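Local structure of hydrogenase (NiFe) small subunit HydA (3MYR) at residues A106-G111 and T155-H160. The protein is the small subunit of a heterodimeric [NiFe] hydrogenase, whose [4Fe-4S] and [3Fe-4S] clusters probably relay electrons between the hydrogen-converting site of the large subunit and an acceptor. Numbering follows the deposited sequence.
Sequences AVIAVG and TGVIAH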
loop_
_atom_site.group_PDB
_atom_site.type_symbol
_atom_site.label_atom_id
_atom_site.label_comp_id
_atom_site.label_asym_id
_atom_site.label_seq_id
_atom_site.Cartn_x
_atom_site.Cartn_y
_atom_site.Cartn_z
ATOM N N ALA A 106 -4.309 -14.964 23.939
ATOM C CA ALA A 106 -3.648 -13.659 24.125
ATOM C C ALA A 106 -3.924 -12.840 22.883
ATOM O O ALA A 106 -4.369 -13.385 21.858
ATOM C CB ALA A 106 -2.141 -13.842 24.338
ATOM N N VAL A 107 -3.675 -11.543 22.973
ATOM C CA VAL A 107 -3.883 -10.602 21.873
ATOM C C VAL A 107 -2.601 -9.751 21.727
ATOM O O VAL A 107 -2.074 -9.205 22.700
ATOM C CB VAL A 107 -5.063 -9.609 22.186
ATOM C CG1 VAL A 107 -5.383 -8.738 20.975
ATOM C CG2 VAL A 107 -6.308 -10.376 22.611
ATOM N N ILE A 108 -2.120 -9.619 20.505
ATOM C CA ILE A 108 -1.032 -8.704 20.237
ATOM C C ILE A 108 -1.596 -7.584 19.439
ATOM O O ILE A 108 -2.213 -7.804 18.386
ATOM C CB ILE A 108 0.026 -9.384 19.354
ATOM C CG1 ILE A 108 0.633 -10.559 20.118
ATOM C CG2 ILE A 108 1.107 -8.372 18.931
ATOM C CD1 ILE A 108 1.645 -11.369 19.233
ATOM N N ALA A 109 -1.424 -6.371 19.967
ATOM C CA ALA A 109 -1.746 -5.183 19.220
ATOM C C ALA A 109 -0.466 -4.738 18.492
ATOM O O ALA A 109 0.475 -4.220 19.106
ATOM C CB ALA A 109 -2.254 -4.053 20.213
ATOM N N VAL A 110 -0.440 -4.918 17.191
ATOM C CA VAL A 110 0.734 -4.562 16.384
ATOM C C VAL A 110 0.517 -3.182 15.791
ATOM O O VAL A 110 -0.558 -2.878 15.216
ATOM C CB VAL A 110 0.982 -5.656 15.297
ATOM C CG1 VAL A 110 -0.175 -5.603 14.297
ATOM C CG2 VAL A 110 2.224 -5.269 14.438
ATOM N N GLY A 111 1.515 -2.312 15.935
ATOM C CA GLY A 111 1.398 -0.951 15.358
ATOM C C GLY A 111 0.875 0.018 16.425
ATOM O O GLY A 111 0.082 -0.358 17.322
ATOM N N THR A 155 8.207 -10.404 14.234
ATOM C CA THR A 155 8.394 -11.848 14.253
ATOM C C THR A 155 9.198 -12.266 15.511
ATOM O O THR A 155 9.080 -13.376 15.948
ATOM C CB THR A 155 9.132 -12.336 12.965
ATOM O OG1 THR A 155 10.337 -11.565 12.801
ATOM C CG2 THR A 155 8.288 -12.070 11.727
ATOM N N GLY A 156 10.066 -11.403 16.011
ATOM C CA GLY A 156 10.758 -11.605 17.290
ATOM C C GLY A 156 9.823 -11.877 18.486
ATOM O O GLY A 156 10.063 -12.785 19.290
ATOM N N VAL A 157 8.765 -11.092 18.584
ATOM C CA VAL A 157 7.776 -11.261 19.617
ATOM C C VAL A 157 7.047 -12.561 19.384
ATOM O O VAL A 157 6.817 -13.334 20.323
ATOM C CB VAL A 157 6.757 -10.115 19.564
ATOM C CG1 VAL A 157 5.543 -10.398 20.528
ATOM C CG2 VAL A 157 7.422 -8.817 20.074
ATOM N N ILE A 158 6.665 -12.820 18.146
ATOM C CA ILE A 158 5.985 -14.055 17.860
ATOM C C ILE A 158 6.877 -15.256 18.159
ATOM O O ILE A 158 6.411 -16.210 18.768
ATOM C CB ILE A 158 5.489 -14.095 16.392
ATOM C CG1 ILE A 158 4.400 -13.038 16.203
ATOM C CG2 ILE A 158 4.968 -15.510 16.031
ATOM C CD1 ILE A 158 4.064 -12.769 14.700
ATOM N N ALA A 159 8.150 -15.195 17.753
ATOM C CA ALA A 159 9.048 -16.343 17.973
ATOM C C ALA A 159 9.277 -16.542 19.490
ATOM O O ALA A 159 9.417 -17.650 19.941
ATOM C CB ALA A 159 10.410 -16.103 17.301
ATOM N N HIS A 160 9.378 -15.442 20.251
ATOM C CA HIS A 160 9.526 -15.549 21.698
ATOM C C HIS A 160 8.367 -16.402 22.288
ATOM O O HIS A 160 8.579 -17.327 23.092
ATOM C CB HIS A 160 9.500 -14.151 22.287
ATOM C CG HIS A 160 9.889 -14.088 23.732
ATOM N ND1 HIS A 160 9.194 -14.757 24.727
ATOM C CD2 HIS A 160 10.814 -13.328 24.363
ATOM C CE1 HIS A 160 9.795 -14.546 25.885
ATOM N NE2 HIS A 160 10.756 -13.655 25.699
#
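With CG1 of I108 turned about -64° from its backbone N and chi2 fully extended at 176°, methyl CD1 reaches out from strand 106-110 to helix 151-164. There it meets V157, whose CG1 branch lies opposite its own backbone N (chi1 171°), and I158 beside it. This is strand-to-helix packing in the flavodoxin-like alpha/beta domain of the small subunit. Strand 106-110 runs between strands 69-77 and 141-144, parallel to both, and the helix follows 141-144 in the chain.

The backbones stay well apart: the CA atoms of I108 and I158 are 9.1 Å from each other, and no hydrogen bond links the two segments. A single methyl does the bridging. CD1 of I108 meets the CG1 methyl of V157 at 4.2 Å, methyl against methyl, while the other branch of V157, CG2, lies farther from it. These are loose apolar contacts, burying 82 Å² in all, but each of the three side chains is shielded from solvent. V144 of the neighbouring strand touches both I108 and V157, and L69 packs on I108 as well, so the sheet supplies further apolar surface here.

Past the strand, the chain turns toward the [4Fe-4S] cluster ligated by C14, C17, C113 and C147. G111 touches that cluster, and V110 packs against C17, so the strand leads from the apolar core into the cluster pocket. The helix keeps its own regular bonding, with A159 N donating to T155 O at 2.7 Å. I158 is touched along the flank of its chain: the nearest approach of I108 CD1 is to the methylene CG1, 4.4 Å away, with I158 CD1 lying farther off.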